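Local atomic coordinates of microtubule-associated protein 1A/1B, light chain 3, putative (Trypanosoma brucei, PDB entry 3H9D), a protein that belongs to the ubiquitin-like ATG8 family of autophagy and, as in its relatives, is probably coupled to phosphatidylethanolamine in membranes. Residues P33-K38 / D105-M110; I44-R49 / M110-E115. All coordinates share one frame; numbering follows the deposited sequence.

Contact 1 of 2, residues P33-K38 / D105-M110; sequences PIICEK and DGFLYM
Ile35 packs against both Phe107 and Tyr109 where strands 31-38 and 108-113 pair in parallel at the middle of the ubiquitin-like sheet. Its CD1 stands over one face of the Phe107 ring, 3.9 Å from the centroid, while CG1 lies over a face of the Tyr109 ring, off-centre toward the rim. Being anti to the carbonyl carbon (chi1 -56°), Ile35 CG1 also comes to 3.7 Å from Phe107 CG. Pro33 CB meets Phe107 CE2 at 3.5 Å. On the other face of the sheet Ile34 CG1 runs beside Leu108 CD2, and Ile34 CG2 approaches Met110 SD; helices 60-71 and 94-101 cover this side. Four backbone bonds hold the register, among them Met110 N to Ile35 O at 2.7 Å. Further out, Asp105 positions both aromatic residues: OD1 accepts from Phe107 N in an Asx turn, and Tyr109 OH donates to the syn lone pair of Asp105 OD2, 2.7 Å away. Arg17 forms a salt bridge with the same OD2, and Lys9 makes a cation-pi contact with Tyr109. Glu37 OE2 bonds Ser6 OG and OE1 bonds Tyr8 N; one water donates to Glu37 OE2 and to Met110 O, 2.8 Å from each.

Contact 2 of 2, residues I44-R49 / M110-E115; sequences IGELDR and MKYSGE
Ile44 meets Tyr112 through its CG2 methyl, 3.5 Å from ring atom CE1, where the loop joining strands 31-38 and 51-55 folds back over the end of central strand 108-113. The approach is oblique to the ring. Ile44 CG1, anti to the backbone N (chi1 -158°), comes to 4.1 Å from Tyr112 CE1; the CD1 methyl of Ile44 lies 3.9 Å from Gly114 N, just past the tyrosine. Gly45 supplies the polar anchor: its carbonyl O accepts a hydrogen bond of 2.6 Å from Tyr112 OH. That oxygen sits at the edge of the ring, in its plane, and the hydroxyl in turn lies close to the carbonyl plane, tilted from it by 15°.

Glu46 crosses the phenol end. Its CA is 3.3 Å from Tyr112 OH, and its carboxylate bends back toward the same group, OE2 3.6 Å from Tyr112 OH and the carboxylate plane 75° from the ring. OE2 accepts from Lys38 N, and OE1 is joined to Lys111 NZ by a water that donates to the acid and accepts from Lys111 NZ. Lys111 NZ also bonds Lys38 O. Leu47 completes the surround, with CG 3.8 Å from Tyr112 OH; its side chain also touches Arg70, and a bound calcium ion lies about 4 Å from that side chain. Deeper down, Leu67 and Val71 of helix 60-71 pack on Tyr112, so the ring lies between helix and loop.

The hydroxyl proton is thus committed to a main-chain oxygen, which fixes the polar end of a buried ring and ties a loop without regular secondary structure to the sheet. The opposite charges of Glu46 and Lys111, bridged by that water, probably favour each other.

After helices 7-11 and 14-27 the chain enters strand 31-38, the first half of contact 1, and then the loop carrying 44-49, the first half of contact 2. Strand 51-55, helix 60-71, strands 80-83 and 86-87 and helix 94-101 follow before 105-110 returns to close contact 1 and 110-115 to close contact 2. The two closures therefore cross; their segments overlap at Met110, with about 12 Å between the centres of the contacts. Strand 108-113 serves both: it pairs with strand 31-38, and its C-terminal part also receives the loop. Lys38 stitches the two contacts together, its NZ reaching Ile44 O at 3.1 Å.

Contact 1 of 2, residues P33-K38 / D105-M110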
loop_
_atom_site.group_PDB
_atom_site.type_symbol
_atom_site.label_atom_id
_atom_site.label_comp_id
_atom_site.label_asym_id
_atom_site.label_seq_id
_atom_site.Cartn_x
_atom_site.Cartn_y
_atom_site.Cartn_z
ATOM N N PRO A 33 12.258 -12.987 7.164
ATOM C CA PRO A 33 11.358 -12.818 6.019
ATOM C C PRO A 33 11.589 -11.493 5.295
ATOM O O PRO A 33 11.416 -10.415 5.871
ATOM C CB PRO A 33 9.972 -12.890 6.654
ATOM C CG PRO A 33 10.161 -12.406 8.042
ATOM C CD PRO A 33 11.595 -12.661 8.441
ATOM N N ILE A 34 11.995 -11.595 4.037
ATOM C CA ILE A 34 12.406 -10.446 3.248
ATOM C C ILE A 34 11.532 -10.303 1.996
ATOM O O ILE A 34 11.264 -11.285 1.295
ATOM C CB ILE A 34 13.943 -10.538 2.898
ATOM C CG1 ILE A 34 14.791 -9.848 3.970
ATOM C CG2 ILE A 34 14.273 -9.927 1.547
ATOM C CD1 ILE A 34 15.021 -10.675 5.222
ATOM N N ILE A 35 11.067 -9.081 1.743
ATOM C CA ILE A 35 10.417 -8.740 0.459
ATOM C C ILE A 35 11.425 -7.957 -0.393
ATOM O O ILE A 35 11.990 -6.970 0.062
ATOM C CB ILE A 35 9.088 -7.922 0.647
ATOM C CG1 ILE A 35 8.087 -8.663 1.539
ATOM C CG2 ILE A 35 8.433 -7.552 -0.714
ATOM C CD1 ILE A 35 7.607 -9.985 0.979
ATOM N N CYS A 36 11.641 -8.398 -1.626
ATOM C CA CYS A 36 12.686 -7.820 -2.465
ATOM C C CYS A 36 12.144 -7.408 -3.824
ATOM O O CYS A 36 11.837 -8.264 -4.668
ATOM C CB CYS A 36 13.836 -8.822 -2.623
ATOM S SG CYS A 36 15.457 -8.067 -2.753
ATOM N N GLU A 37 12.033 -6.094 -4.044
ATOM C CA GLU A 37 11.409 -5.581 -5.270
ATOM C C GLU A 37 12.304 -4.607 -6.036
ATOM O O GLU A 37 13.134 -3.954 -5.447
ATOM C CB GLU A 37 10.053 -4.945 -4.934
ATOM C CG GLU A 37 9.051 -5.920 -4.293
ATOM C CD GLU A 37 7.800 -5.218 -3.797
ATOM O OE1 GLU A 37 6.773 -5.254 -4.505
ATOM O OE2 GLU A 37 7.855 -4.607 -2.717
ATOM N N LYS A 38 12.156 -4.525 -7.357
ATOM C CA LYS A 38 13.008 -3.620 -8.128
ATOM C C LYS A 38 12.729 -2.154 -7.806
ATOM O O LYS A 38 11.568 -1.754 -7.664
ATOM C CB LYS A 38 12.924 -3.873 -9.648
ATOM C CG LYS A 38 11.659 -3.403 -10.309
ATOM C CD LYS A 38 11.756 -3.401 -11.817
ATOM C CE LYS A 38 12.262 -2.067 -12.348
ATOM N NZ LYS A 38 12.317 -2.086 -13.829
ATOM N N ASP A 105 4.312 -5.402 9.540
ATOM C CA ASP A 105 3.852 -6.750 9.202
ATOM C C ASP A 105 4.886 -7.854 9.483
ATOM O O ASP A 105 4.558 -9.042 9.416
ATOM C CB ASP A 105 3.299 -6.826 7.765
ATOM C CG ASP A 105 4.352 -6.570 6.695
ATOM O OD1 ASP A 105 5.567 -6.547 7.000
ATOM O OD2 ASP A 105 3.948 -6.391 5.526
ATOM N N GLY A 106 6.118 -7.453 9.812
ATOM C CA GLY A 106 7.186 -8.398 10.167
ATOM C C GLY A 106 8.166 -8.674 9.039
ATOM O O GLY A 106 9.175 -9.363 9.239
ATOM N N PHE A 107 7.858 -8.145 7.852
ATOM C CA PHE A 107 8.714 -8.279 6.674
ATOM C C PHE A 107 9.716 -7.139 6.628
ATOM O O PHE A 107 9.423 -6.036 7.084
ATOM C CB PHE A 107 7.882 -8.269 5.381
ATOM C CG PHE A 107 7.266 -9.597 5.034
ATOM C CD1 PHE A 107 5.882 -9.775 5.088
ATOM C CD2 PHE A 107 8.066 -10.673 4.635
ATOM C CE1 PHE A 107 5.299 -11.015 4.767
ATOM C CE2 PHE A 107 7.499 -11.910 4.309
ATOM C CZ PHE A 107 6.106 -12.083 4.378
ATOM N N LEU A 108 10.902 -7.418 6.095
ATOM C CA LEU A 108 11.848 -6.371 5.738
ATOM C C LEU A 108 11.696 -6.084 4.253
ATOM O O LEU A 108 11.927 -6.962 3.426
ATOM C CB LEU A 108 13.293 -6.792 6.050
ATOM C CG LEU A 108 14.429 -5.859 5.594
ATOM C CD1 LEU A 108 14.465 -4.598 6.445
ATOM C CD2 LEU A 108 15.780 -6.564 5.630
ATOM N N TYR A 109 11.304 -4.856 3.919
ATOM C CA TYR A 109 11.121 -4.473 2.516
ATOM C C TYR A 109 12.397 -3.898 1.927
ATOM O O TYR A 109 12.895 -2.866 2.373
ATOM C CB TYR A 109 9.952 -3.487 2.355
ATOM C CG TYR A 109 8.609 -4.133 2.551
ATOM C CD1 TYR A 109 8.132 -4.440 3.830
ATOM C CD2 TYR A 109 7.817 -4.455 1.461
ATOM C CE1 TYR A 109 6.893 -5.058 4.007
ATOM C CE2 TYR A 109 6.575 -5.057 1.629
ATOM C CZ TYR A 109 6.118 -5.358 2.899
ATOM O OH TYR A 109 4.886 -5.963 3.045
ATOM N N MET A 110 12.919 -4.566 0.912
ATOM C CA MET A 110 14.156 -4.122 0.286
ATOM C C MET A 110 13.886 -3.819 -1.160
ATOM O O MET A 110 12.976 -4.394 -1.741
ATOM C CB MET A 110 15.242 -5.195 0.389
ATOM C CG MET A 110 15.512 -5.672 1.799
ATOM S SD MET A 110 16.832 -6.887 1.851
ATOM C CE MET A 110 18.248 -5.870 1.427
HETATM O O HOH W 1 10.206 -4.063 -1.328
#

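Contact 2 of 2, residues I44-R49 / M110-E115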
loop_
_atom_site.group_PDB
_atom_site.type_symbol
_atom_site.label_atom_id
_atom_site.label_comp_id
_atom_site.label_asym_id
_atom_site.label_seq_id
_atom_site.Cartn_x
_atom_site.Cartn_y
_atom_site.Cartn_z
ATOM N N ILE A 44 16.425 -3.137 -14.308
ATOM C CA ILE A 44 16.554 -4.510 -13.854
ATOM C C ILE A 44 15.174 -5.209 -13.786
ATOM O O ILE A 44 14.142 -4.567 -13.563
ATOM C CB ILE A 44 17.341 -4.552 -12.518
ATOM C CG1 ILE A 44 17.960 -5.938 -12.284
ATOM C CG2 ILE A 44 16.482 -4.037 -11.359
ATOM C CD1 ILE A 44 19.281 -5.893 -11.501
ATOM N N GLY A 45 15.164 -6.519 -14.007
ATOM C CA GLY A 45 13.917 -7.293 -14.031
ATOM C C GLY A 45 13.327 -7.542 -12.659
ATOM O O GLY A 45 14.059 -7.718 -11.681
ATOM N N GLU A 46 11.997 -7.557 -12.601
ATOM C CA GLU A 46 11.237 -7.798 -11.372
ATOM C C GLU A 46 11.231 -9.301 -11.074
ATOM O O GLU A 46 11.304 -10.113 -11.986
ATOM C CB GLU A 46 9.805 -7.238 -11.533
ATOM C CG GLU A 46 8.913 -7.183 -10.276
ATOM C CD GLU A 46 9.316 -6.117 -9.233
ATOM O OE1 GLU A 46 8.610 -5.085 -9.124
ATOM O OE2 GLU A 46 10.319 -6.320 -8.508
ATOM N N LEU A 47 11.182 -9.673 -9.799
ATOM C CA LEU A 47 11.115 -11.087 -9.421
ATOM C C LEU A 47 9.661 -11.517 -9.263
ATOM O O LEU A 47 8.875 -10.825 -8.616
ATOM C CB LEU A 47 11.886 -11.354 -8.116
ATOM C CG LEU A 47 13.390 -11.059 -7.994
ATOM C CD1 LEU A 47 13.815 -11.237 -6.562
ATOM C CD2 LEU A 47 14.246 -11.920 -8.931
ATOM N N ASP A 48 9.306 -12.649 -9.861
ATOM C CA ASP A 48 7.990 -13.269 -9.651
ATOM C C ASP A 48 7.712 -13.564 -8.197
ATOM O O ASP A 48 6.593 -13.366 -7.707
ATOM C CB ASP A 48 7.923 -14.589 -10.382
ATOM C CG ASP A 48 7.750 -14.418 -11.840
ATOM O OD1 ASP A 48 7.381 -13.294 -12.259
ATOM O OD2 ASP A 48 7.977 -15.413 -12.554
ATOM N N ARG A 49 8.755 -14.057 -7.536
ATOM C CA ARG A 49 8.715 -14.537 -6.180
ATOM C C ARG A 49 9.697 -13.684 -5.400
ATOM O O ARG A 49 10.894 -13.969 -5.334
ATOM C CB ARG A 49 9.132 -16.008 -6.166
ATOM C CG ARG A 49 8.413 -16.844 -7.215
ATOM C CD ARG A 49 9.410 -17.616 -8.044
ATOM N NE ARG A 49 9.784 -18.862 -7.398
ATOM C CZ ARG A 49 10.996 -19.405 -7.434
ATOM N NH1 ARG A 49 11.996 -18.805 -8.072
ATOM N NH2 ARG A 49 11.209 -20.554 -6.809
ATOM N N MET A 110 12.919 -4.566 0.912
ATOM C CA MET A 110 14.156 -4.122 0.286
ATOM C C MET A 110 13.886 -3.819 -1.160
ATOM O O MET A 110 12.976 -4.394 -1.741
ATOM C CB MET A 110 15.242 -5.195 0.389
ATOM C CG MET A 110 15.512 -5.672 1.799
ATOM S SD MET A 110 16.832 -6.887 1.851
ATOM C CE MET A 110 18.248 -5.870 1.427
ATOM N N LYS A 111 14.660 -2.895 -1.721
ATOM C CA LYS A 111 14.676 -2.643 -3.158
ATOM C C LYS A 111 16.049 -3.014 -3.684
ATOM O O LYS A 111 17.023 -3.023 -2.938
ATOM C CB LYS A 111 14.394 -1.167 -3.467
ATOM C CG LYS A 111 13.140 -0.589 -2.834
ATOM C CD LYS A 111 12.019 -0.416 -3.842
ATOM C CE LYS A 111 11.141 -1.654 -3.932
ATOM N NZ LYS A 111 10.089 -1.499 -4.968
ATOM N N TYR A 112 16.124 -3.317 -4.971
ATOM C CA TYR A 112 17.398 -3.615 -5.617
ATOM C C TYR A 112 17.510 -2.877 -6.946
ATOM O O TYR A 112 16.506 -2.610 -7.618
ATOM C CB TYR A 112 17.596 -5.140 -5.815
ATOM C CG TYR A 112 16.545 -5.787 -6.698
ATOM C CD1 TYR A 112 16.744 -5.907 -8.073
ATOM C CD2 TYR A 112 15.346 -6.265 -6.163
ATOM C CE1 TYR A 112 15.786 -6.472 -8.888
ATOM C CE2 TYR A 112 14.380 -6.853 -6.985
ATOM C CZ TYR A 112 14.610 -6.933 -8.339
ATOM O OH TYR A 112 13.685 -7.491 -9.165
ATOM N N SER A 113 18.744 -2.558 -7.321
ATOM C CA SER A 113 19.007 -1.893 -8.584
ATOM C C SER A 113 20.388 -2.266 -9.083
ATOM O O SER A 113 21.309 -2.450 -8.287
ATOM C CB SER A 113 18.913 -0.369 -8.415
ATOM O OG SER A 113 19.220 0.288 -9.628
ATOM N N GLY A 114 20.526 -2.356 -10.404
ATOM C CA GLY A 114 21.833 -2.411 -11.044
ATOM C C GLY A 114 22.305 -0.986 -11.281
ATOM O O GLY A 114 21.797 -0.052 -10.661
ATOM N N GLU A 115 23.261 -0.823 -12.190
ATOM C CA GLU A 115 23.859 0.480 -12.462
ATOM C C GLU A 115 23.048 1.301 -13.463
ATOM O O GLU A 115 23.214 2.509 -13.538
ATOM C CB GLU A 115 25.321 0.334 -12.917
ATOM C CG GLU A 115 26.183 -0.456 -11.936
ATOM C CD GLU A 115 27.646 -0.532 -12.343
ATOM O OE1 GLU A 115 28.085 -1.597 -12.847
ATOM O OE2 GLU A 115 28.359 0.475 -12.148
HETATM O O HOH W 2 9.051 -2.710 -7.537
#